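MAU2 chromatid cohesion factor homolog (Saccharomyces cerevisiae, PDB 4XDN) forms a complex with SCC2 that is required for the association of cohesin with chromosomes, and so takes part in sister chromatid cohesion. Local coordinates at residues Asn280-Asn285 against Phe315-Leu320; Ser353-Leu358 against Gln377-Ile382. One frame throughout, in Å; residues are numbered along the deposited sequence.

The two contacts lie in series along the chain, with their centres about 18 Å apart. Contact 1 joins helix 272-291 to the start of helix 317-331. Between these come the hairpin of strands 297-302 and 305-310 and the short helix 312-315. Contact 2 then joins the next two helices, 339-360 and 369-398. Helix 317-331 links them. It carries one half of contact 1, and its residues E319, N322 and I323 reach the side chains of contact 2. E319 OE2 packs 3.3 Å from Y379 OH. The contacts are thus consecutive helix pairings, consistent with a continuous helical array broken by a small hairpin.

Contact 1: residues Asn280-Asn285 against Phe315-Leu320; sequences NFFDTN and FHYKEL
F282 and Y317 carry the aromatic part of this contact. They form an offset edge-to-face stack, with the edge of Y317 directed at the face of F282. The ring centroids are 5.2 Å apart and the planes stand at 82°. The closest atoms are F282 CD1 and Y317 CE1, at 3.4 Å. On the tyrosine, CD1 and CE1 do the touching, so one side of its ring meets the phenylalanine. The torsion of Y317 explains this reach. Its CG lies anti to the backbone N (chi1 177°), and the ring swings across to F282 although its CB does not point there.

The aliphatic part belongs to L320. L320 CD2 sits at the edge of the F282 ring, 3.5 Å from F282 CE1. L320 CG lies in the plane of that ring, 3.9 Å from F282 CZ. The CD2 methyl thus packs on F282, and L320 CD2 approaches F281 only loosely, with F281 CE2 4.4 Å away. F282 CD1 and CE1 meet the tyrosine, CE1 and CZ the leucine, so CE1 serves both.

No hydrogen bond crosses between the two segments. H316 is the N-cap residue of helix 317-331, and H316 O accepts from L320 N at 2.9 Å.

Other parts of the chain complete the packing. The ring of F278 meets that of F282, and F278 also touches L320. F281 and L320 both reach A254 on helix 250-266, while Y317 packs on K286 and V290.

The arrangement is helix-to-helix packing through an aromatic pair and a leucine. It closes helix 272-291 onto the first turn of helix 317-331 in a mainly helical fold, consistent with the TPR-like helical array of the SCC4/mau-2 family.

Contact 2: residues Ser353-Leu358 against Gln377-Ile382; sequences STTQKL and QTYKSI
L358 lies over one face of the Y379 ring. L358 CB is 4.0 Å from the centroid of the Y379 ring and 21° off the ring normal, a CH-pi contact. It is offset toward the phenol end, where L358 CB and Y379 CZ are 3.7 Å apart. The two side chains cross at about a right angle. L358 CD1 reaches the ring rim, 3.7 Å from Y379 CE1. The CG of Y379 is anti to its own carbonyl carbon (chi1 -77°). This puts the ring beside its own backbone N and leans it toward the N-terminal end of helix 369-398, under L358.

T355 fills the place nearer the tyrosine backbone, and its two branches are used differently. The methyl CG2 stands anti to the backbone N and points across the interface. T355 CG2 comes 3.2 Å from Y379 O and 3.9 Å from Y379 CB. The hydroxyl OG1 lies beside the backbone N. It is hydrogen-bonded to V351 O in its own helix and to N322 ND2 on helix 317-331. I382 CG2 packs 3.4 Å from this T355 OG1.

The segments are nearly antiparallel, at 165° between their directions, with axes 9.5 Å apart. M313 and I359 also pack on Y379. On helix 369-398, Q377 and K380 bond to polar side chains of another protein chain, and I382 packs on an apolar one. With an alanine in place of Y379, L358 is likely to lose the ring face it lies on, and a gap would probably open between the two helices.

No hydrogen bond joins the segments directly. The chemistry is apolar packing beside the T355 hydroxyl, whose partners V351 O and N322 ND2 lie outside the two segments. Between these two segments the joining is by van der Waals and CH-pi contact, while N322 adds a polar tie to a third helix.

Contact 1: residues Asn280-Asn285 against Phe315-Leu320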
ATOM      1  N   ASN A 280     -20.909 -11.609   5.995  1.00 47.75           N
ATOM      2  CA  ASN A 280     -22.245 -11.520   5.420  1.00 51.15           C
ATOM      3  C   ASN A 280     -22.176 -11.264   3.919  1.00 48.12           C
ATOM      4  O   ASN A 280     -22.946 -11.833   3.147  1.00 48.50           O
ATOM      5  CB  ASN A 280     -23.054 -10.415   6.104  1.00 55.77           C
ATOM      6  CG  ASN A 280     -23.281 -10.685   7.580  1.00 61.42           C
ATOM      7  OD1 ASN A 280     -23.182 -11.823   8.040  1.00 62.43           O
ATOM      8  ND2 ASN A 280     -23.594  -9.634   8.332  1.00 63.77           N
ATOM      9  N   PHE A 281     -21.243 -10.407   3.515  1.00 45.70           N
ATOM     10  CA  PHE A 281     -21.046 -10.086   2.107  1.00 45.85           C
ATOM     11  C   PHE A 281     -20.711 -11.337   1.300  1.00 45.92           C
ATOM     12  O   PHE A 281     -21.304 -11.585   0.250  1.00 46.49           O
ATOM     13  CB  PHE A 281     -19.937  -9.042   1.949  1.00 42.91           C
ATOM     14  CG  PHE A 281     -19.531  -8.800   0.524  1.00 41.25           C
ATOM     15  CD1 PHE A 281     -20.368  -8.119  -0.344  1.00 41.80           C
ATOM     16  CD2 PHE A 281     -18.309  -9.252   0.052  1.00 40.20           C
ATOM     17  CE1 PHE A 281     -19.998  -7.896  -1.652  1.00 41.15           C
ATOM     18  CE2 PHE A 281     -17.933  -9.029  -1.259  1.00 39.04           C
ATOM     19  CZ  PHE A 281     -18.780  -8.350  -2.112  1.00 39.90           C
ATOM     20  N   PHE A 282     -19.767 -12.125   1.801  1.00 45.20           N
ATOM     21  CA  PHE A 282     -19.354 -13.351   1.129  1.00 44.46           C
ATOM     22  C   PHE A 282     -20.499 -14.354   1.031  1.00 47.85           C
ATOM     23  O   PHE A 282     -20.656 -15.025   0.012  1.00 47.11           O
ATOM     24  CB  PHE A 282     -18.173 -13.992   1.864  1.00 42.85           C
ATOM     25  CG  PHE A 282     -16.865 -13.268   1.677  1.00 40.65           C
ATOM     26  CD1 PHE A 282     -16.537 -12.691   0.462  1.00 41.53           C
ATOM     27  CD2 PHE A 282     -15.958 -13.174   2.720  1.00 40.17           C
ATOM     28  CE1 PHE A 282     -15.336 -12.032   0.293  1.00 39.99           C
ATOM     29  CE2 PHE A 282     -14.755 -12.514   2.556  1.00 38.09           C
ATOM     30  CZ  PHE A 282     -14.444 -11.943   1.341  1.00 37.97           C
ATOM     31  N   ASP A 283     -21.298 -14.452   2.088  1.00 50.46           N
ATOM     32  CA  ASP A 283     -22.402 -15.406   2.123  1.00 52.98           C
ATOM     33  C   ASP A 283     -23.411 -15.158   1.007  1.00 54.61           C
ATOM     34  O   ASP A 283     -24.039 -16.095   0.513  1.00 56.19           O
ATOM     35  CB  ASP A 283     -23.121 -15.348   3.475  1.00 54.84           C
ATOM     36  CG  ASP A 283     -22.310 -15.960   4.600  1.00 56.24           C
ATOM     37  OD1 ASP A 283     -21.376 -16.739   4.315  1.00 55.11           O
ATOM     38  OD2 ASP A 283     -22.617 -15.668   5.775  1.00 59.24           O
ATOM     39  N   THR A 284     -23.556 -13.899   0.610  1.00 54.92           N
ATOM     40  CA  THR A 284     -24.615 -13.500  -0.315  1.00 57.94           C
ATOM     41  C   THR A 284     -24.101 -13.068  -1.687  1.00 54.60           C
ATOM     42  O   THR A 284     -24.873 -13.009  -2.643  1.00 55.29           O
ATOM     43  CB  THR A 284     -25.443 -12.345   0.278  1.00 62.03           C
ATOM     44  OG1 THR A 284     -24.590 -11.223   0.534  1.00 62.66           O
ATOM     45  CG2 THR A 284     -26.107 -12.777   1.578  1.00 64.07           C
ATOM     46  N   ASN A 285     -22.807 -12.770  -1.785  1.00 51.90           N
ATOM     47  CA  ASN A 285     -22.236 -12.222  -3.016  1.00 51.67           C
ATOM     48  C   ASN A 285     -21.006 -12.976  -3.517  1.00 48.95           C
ATOM     49  O   ASN A 285     -20.359 -12.545  -4.472  1.00 47.70           O
ATOM     50  CB  ASN A 285     -21.879 -10.750  -2.809  1.00 53.31           C
ATOM     51  CG  ASN A 285     -23.090  -9.898  -2.489  1.00 57.04           C
ATOM     52  OD1 ASN A 285     -23.454  -9.722  -1.326  1.00 59.44           O
ATOM     53  ND2 ASN A 285     -23.727  -9.365  -3.525  1.00 57.78           N
ATOM     54  N   PHE A 315     -11.486  -8.052  -6.667  1.00 31.04           N
ATOM     55  CA  PHE A 315     -12.671  -8.448  -7.425  1.00 32.49           C
ATOM     56  C   PHE A 315     -12.809  -9.966  -7.550  1.00 34.53           C
ATOM     57  O   PHE A 315     -13.900 -10.470  -7.811  1.00 37.07           O
ATOM     58  CB  PHE A 315     -12.642  -7.818  -8.821  1.00 31.52           C
ATOM     59  CG  PHE A 315     -12.843  -6.320  -8.825  1.00 30.91           C
ATOM     60  CD1 PHE A 315     -12.947  -5.604  -7.640  1.00 31.63           C
ATOM     61  CD2 PHE A 315     -12.937  -5.632 -10.024  1.00 32.02           C
ATOM     62  CE1 PHE A 315     -13.133  -4.233  -7.653  1.00 32.02           C
ATOM     63  CE2 PHE A 315     -13.124  -4.263 -10.042  1.00 33.66           C
ATOM     64  CZ  PHE A 315     -13.223  -3.562  -8.855  1.00 33.52           C
ATOM     65  N   HIS A 316     -11.706 -10.687  -7.370  1.00 31.76           N
ATOM     66  CA  HIS A 316     -11.735 -12.148  -7.393  1.00 33.72           C
ATOM     67  C   HIS A 316     -11.880 -12.697  -5.974  1.00 33.32           C
ATOM     68  O   HIS A 316     -11.176 -12.269  -5.059  1.00 30.88           O
ATOM     69  CB  HIS A 316     -10.472 -12.704  -8.055  1.00 36.21           C
ATOM     70  CG  HIS A 316     -10.297 -12.276  -9.479  1.00 40.23           C
ATOM     71  ND1 HIS A 316     -11.114 -11.344 -10.085  1.00 43.09           N
ATOM     72  CD2 HIS A 316      -9.400 -12.655 -10.420  1.00 41.85           C
ATOM     73  CE1 HIS A 316     -10.727 -11.165 -11.334  1.00 43.49           C
ATOM     74  NE2 HIS A 316      -9.687 -11.950 -11.564  1.00 44.30           N
ATOM     75  N   TYR A 317     -12.791 -13.651  -5.802  1.00 35.90           N
ATOM     76  CA  TYR A 317     -13.153 -14.148  -4.476  1.00 39.49           C
ATOM     77  C   TYR A 317     -11.977 -14.747  -3.700  1.00 36.94           C
ATOM     78  O   TYR A 317     -11.771 -14.413  -2.535  1.00 36.88           O
ATOM     79  CB  TYR A 317     -14.267 -15.192  -4.595  1.00 43.25           C
ATOM     80  CG  TYR A 317     -14.653 -15.811  -3.270  1.00 46.98           C
ATOM     81  CD1 TYR A 317     -15.196 -15.037  -2.253  1.00 47.49           C
ATOM     82  CD2 TYR A 317     -14.480 -17.169  -3.039  1.00 49.09           C
ATOM     83  CE1 TYR A 317     -15.551 -15.597  -1.042  1.00 49.04           C
ATOM     84  CE2 TYR A 317     -14.834 -17.739  -1.830  1.00 49.91           C
ATOM     85  CZ  TYR A 317     -15.367 -16.949  -0.835  1.00 50.02           C
ATOM     86  OH  TYR A 317     -15.723 -17.509   0.371  1.00 51.08           O
ATOM     87  N   LYS A 318     -11.216 -15.633  -4.337  1.00 38.40           N
ATOM     88  CA  LYS A 318     -10.078 -16.263  -3.674  1.00 39.95           C
ATOM     89  C   LYS A 318      -9.020 -15.234  -3.291  1.00 35.93           C
ATOM     90  O   LYS A 318      -8.490 -15.262  -2.180  1.00 33.36           O
ATOM     91  CB  LYS A 318      -9.452 -17.336  -4.566  1.00 44.27           C
ATOM     92  CG  LYS A 318     -10.211 -18.652  -4.594  1.00 51.54           C
ATOM     93  CD  LYS A 318      -9.261 -19.824  -4.799  1.00 56.16           C
ATOM     94  CE  LYS A 318     -10.006 -21.147  -4.913  1.00 60.27           C
ATOM     95  NZ  LYS A 318     -10.782 -21.244  -6.182  1.00 62.61           N
ATOM     96  N   GLU A 319      -8.713 -14.332  -4.217  1.00 33.68           N
ATOM     97  CA  GLU A 319      -7.712 -13.302  -3.973  1.00 34.91           C
ATOM     98  C   GLU A 319      -8.149 -12.386  -2.838  1.00 32.31           C
ATOM     99  O   GLU A 319      -7.331 -11.950  -2.030  1.00 33.86           O
ATOM    100  CB  GLU A 319      -7.458 -12.473  -5.235  1.00 37.57           C
ATOM    101  CG  GLU A 319      -6.626 -13.169  -6.307  1.00 42.70           C
ATOM    102  CD  GLU A 319      -7.426 -14.159  -7.131  1.00 46.93           C
ATOM    103  OE1 GLU A 319      -8.506 -14.586  -6.675  1.00 47.65           O
ATOM    104  OE2 GLU A 319      -6.971 -14.508  -8.240  1.00 50.89           O
ATOM    105  N   LEU A 320      -9.446 -12.102  -2.779  1.00 29.76           N
ATOM    106  CA  LEU A 320      -9.978 -11.171  -1.795  1.00 31.37           C
ATOM    107  C   LEU A 320      -9.861 -11.724  -0.377  1.00 32.42           C
ATOM    108  O   LEU A 320      -9.415 -11.023   0.531  1.00 32.73           O
ATOM    109  CB  LEU A 320     -11.438 -10.841  -2.113  1.00 32.32           C
ATOM    110  CG  LEU A 320     -12.146  -9.901  -1.135  1.00 31.12           C
ATOM    111  CD1 LEU A 320     -11.388  -8.594  -0.974  1.00 30.56           C
ATOM    112  CD2 LEU A 320     -13.560  -9.635  -1.606  1.00 32.73           C
TER

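Contact 2: residues Ser353-Leu358 against Gln377-Ile382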
ATOM      1  N   SER A 353       1.108 -19.799   1.722  1.00 36.22           N
ATOM      2  CA  SER A 353       0.862 -20.970   0.881  1.00 38.69           C
ATOM      3  C   SER A 353      -0.239 -20.722  -0.151  1.00 36.64           C
ATOM      4  O   SER A 353      -0.136 -21.178  -1.290  1.00 36.54           O
ATOM      5  CB  SER A 353       0.495 -22.181   1.742  1.00 41.73           C
ATOM      6  OG  SER A 353      -0.737 -21.980   2.412  1.00 44.29           O
ATOM      7  N   THR A 354      -1.293 -20.015   0.247  1.00 35.97           N
ATOM      8  CA  THR A 354      -2.371 -19.675  -0.680  1.00 36.09           C
ATOM      9  C   THR A 354      -1.815 -18.850  -1.830  1.00 35.50           C
ATOM     10  O   THR A 354      -2.115 -19.104  -2.996  1.00 36.30           O
ATOM     11  CB  THR A 354      -3.502 -18.883   0.014  1.00 36.93           C
ATOM     12  OG1 THR A 354      -4.146 -19.715   0.985  1.00 38.70           O
ATOM     13  CG2 THR A 354      -4.544 -18.405  -1.002  1.00 36.77           C
ATOM     14  N   THR A 355      -1.000 -17.861  -1.481  1.00 33.85           N
ATOM     15  CA  THR A 355      -0.396 -16.965  -2.456  1.00 33.74           C
ATOM     16  C   THR A 355       0.498 -17.736  -3.424  1.00 33.98           C
ATOM     17  O   THR A 355       0.500 -17.464  -4.623  1.00 32.83           O
ATOM     18  CB  THR A 355       0.419 -15.861  -1.754  1.00 31.59           C
ATOM     19  OG1 THR A 355      -0.456 -15.079  -0.933  1.00 28.87           O
ATOM     20  CG2 THR A 355       1.105 -14.949  -2.759  1.00 31.00           C
ATOM     21  N   GLN A 356       1.252 -18.699  -2.900  1.00 33.84           N
ATOM     22  CA  GLN A 356       2.100 -19.539  -3.741  1.00 35.78           C
ATOM     23  C   GLN A 356       1.273 -20.264  -4.798  1.00 35.37           C
ATOM     24  O   GLN A 356       1.692 -20.382  -5.949  1.00 36.33           O
ATOM     25  CB  GLN A 356       2.866 -20.554  -2.896  1.00 40.94           C
ATOM     26  CG  GLN A 356       4.038 -19.972  -2.130  1.00 43.03           C
ATOM     27  CD  GLN A 356       4.799 -21.026  -1.350  1.00 46.62           C
ATOM     28  OE1 GLN A 356       4.205 -21.887  -0.698  1.00 46.03           O
ATOM     29  NE2 GLN A 356       6.124 -20.971  -1.424  1.00 48.95           N
ATOM     30  N   LYS A 357       0.100 -20.747  -4.399  1.00 37.39           N
ATOM     31  CA  LYS A 357      -0.790 -21.456  -5.313  1.00 41.53           C
ATOM     32  C   LYS A 357      -1.415 -20.508  -6.338  1.00 37.94           C
ATOM     33  O   LYS A 357      -1.626 -20.886  -7.490  1.00 34.46           O
ATOM     34  CB  LYS A 357      -1.886 -22.186  -4.532  1.00 47.16           C
ATOM     35  CG  LYS A 357      -1.425 -23.487  -3.894  1.00 54.41           C
ATOM     36  CD  LYS A 357      -2.560 -24.188  -3.160  1.00 61.91           C
ATOM     37  CE  LYS A 357      -2.731 -25.630  -3.626  1.00 68.75           C
ATOM     38  NZ  LYS A 357      -3.265 -25.725  -5.018  1.00 71.02           N
ATOM     39  N   LEU A 358      -1.712 -19.280  -5.918  1.00 38.80           N
ATOM     40  CA  LEU A 358      -2.264 -18.283  -6.827  1.00 37.26           C
ATOM     41  C   LEU A 358      -1.262 -17.977  -7.933  1.00 35.10           C
ATOM     42  O   LEU A 358      -1.634 -17.826  -9.098  1.00 38.59           O
ATOM     43  CB  LEU A 358      -2.635 -17.003  -6.076  1.00 38.58           C
ATOM     44  CG  LEU A 358      -3.851 -17.080  -5.147  1.00 41.62           C
ATOM     45  CD1 LEU A 358      -4.006 -15.780  -4.366  1.00 41.54           C
ATOM     46  CD2 LEU A 358      -5.123 -17.388  -5.927  1.00 43.10           C
ATOM     47  N   GLN A 377       4.004 -10.140  -9.478  1.00 29.22           N
ATOM     48  CA  GLN A 377       4.894  -9.266  -8.730  1.00 31.14           C
ATOM     49  C   GLN A 377       4.224  -8.833  -7.425  1.00 30.81           C
ATOM     50  O   GLN A 377       4.871  -8.749  -6.378  1.00 30.95           O
ATOM     51  CB  GLN A 377       5.274  -8.049  -9.576  1.00 34.35           C
ATOM     52  CG  GLN A 377       6.606  -7.412  -9.208  1.00 38.33           C
ATOM     53  CD  GLN A 377       7.806  -8.217  -9.691  1.00 39.16           C
ATOM     54  OE1 GLN A 377       7.706  -9.414  -9.960  1.00 37.32           O
ATOM     55  NE2 GLN A 377       8.953  -7.551  -9.802  1.00 40.98           N
ATOM     56  N   THR A 378       2.922  -8.572  -7.496  1.00 28.57           N
ATOM     57  CA  THR A 378       2.135  -8.225  -6.319  1.00 29.36           C
ATOM     58  C   THR A 378       1.999  -9.431  -5.394  1.00 29.58           C
ATOM     59  O   THR A 378       2.054  -9.294  -4.171  1.00 27.45           O
ATOM     60  CB  THR A 378       0.736  -7.714  -6.713  1.00 28.75           C
ATOM     61  OG1 THR A 378       0.866  -6.470  -7.408  1.00 29.32           O
ATOM     62  CG2 THR A 378      -0.146  -7.504  -5.490  1.00 26.60           C
ATOM     63  N   TYR A 379       1.811 -10.608  -5.983  1.00 29.83           N
ATOM     64  CA  TYR A 379       1.755 -11.846  -5.216  1.00 31.05           C
ATOM     65  C   TYR A 379       3.051 -12.043  -4.440  1.00 31.38           C
ATOM     66  O   TYR A 379       3.033 -12.460  -3.284  1.00 29.94           O
ATOM     67  CB  TYR A 379       1.509 -13.051  -6.133  1.00 32.06           C
ATOM     68  CG  TYR A 379       0.085 -13.220  -6.618  1.00 34.90           C
ATOM     69  CD1 TYR A 379      -0.997 -12.932  -5.794  1.00 36.65           C
ATOM     70  CD2 TYR A 379      -0.179 -13.682  -7.903  1.00 37.54           C
ATOM     71  CE1 TYR A 379      -2.296 -13.094  -6.236  1.00 38.17           C
ATOM     72  CE2 TYR A 379      -1.475 -13.844  -8.352  1.00 38.80           C
ATOM     73  CZ  TYR A 379      -2.529 -13.549  -7.514  1.00 40.57           C
ATOM     74  OH  TYR A 379      -3.822 -13.708  -7.955  1.00 45.69           O
ATOM     75  N   LYS A 380       4.175 -11.736  -5.078  1.00 29.92           N
ATOM     76  CA  LYS A 380       5.476 -11.894  -4.440  1.00 31.95           C
ATOM     77  C   LYS A 380       5.640 -10.915  -3.281  1.00 30.38           C
ATOM     78  O   LYS A 380       6.279 -11.234  -2.279  1.00 29.47           O
ATOM     79  CB  LYS A 380       6.598 -11.706  -5.461  1.00 32.95           C
ATOM     80  CG  LYS A 380       6.782 -12.904  -6.388  1.00 34.97           C
ATOM     81  CD  LYS A 380       7.534 -12.538  -7.658  1.00 37.37           C
ATOM     82  CE  LYS A 380       8.926 -12.009  -7.360  1.00 40.60           C
ATOM     83  NZ  LYS A 380       9.668 -11.679  -8.609  1.00 43.29           N
ATOM     84  N   SER A 381       5.052  -9.730  -3.410  1.00 29.39           N
ATOM     85  CA  SER A 381       5.107  -8.742  -2.337  1.00 32.29           C
ATOM     86  C   SER A 381       4.327  -9.247  -1.129  1.00 31.31           C
ATOM     87  O   SER A 381       4.709  -8.998   0.012  1.00 34.08           O
ATOM     88  CB  SER A 381       4.550  -7.394  -2.802  1.00 35.93           C
ATOM     89  OG  SER A 381       3.143  -7.443  -2.947  1.00 39.00           O
ATOM     90  N   ILE A 382       3.233  -9.958  -1.387  1.00 30.70           N
ATOM     91  CA  ILE A 382       2.440 -10.548  -0.315  1.00 30.60           C
ATOM     92  C   ILE A 382       3.273 -11.591   0.420  1.00 32.77           C
ATOM     93  O   ILE A 382       3.238 -11.661   1.648  1.00 30.72           O
ATOM     94  CB  ILE A 382       1.137 -11.185  -0.846  1.00 30.55           C
ATOM     95  CG1 ILE A 382       0.199 -10.088  -1.359  1.00 30.15           C
ATOM     96  CG2 ILE A 382       0.444 -12.005   0.249  1.00 31.69           C
ATOM     97  CD1 ILE A 382      -1.079 -10.594  -2.010  1.00 31.84           C
TER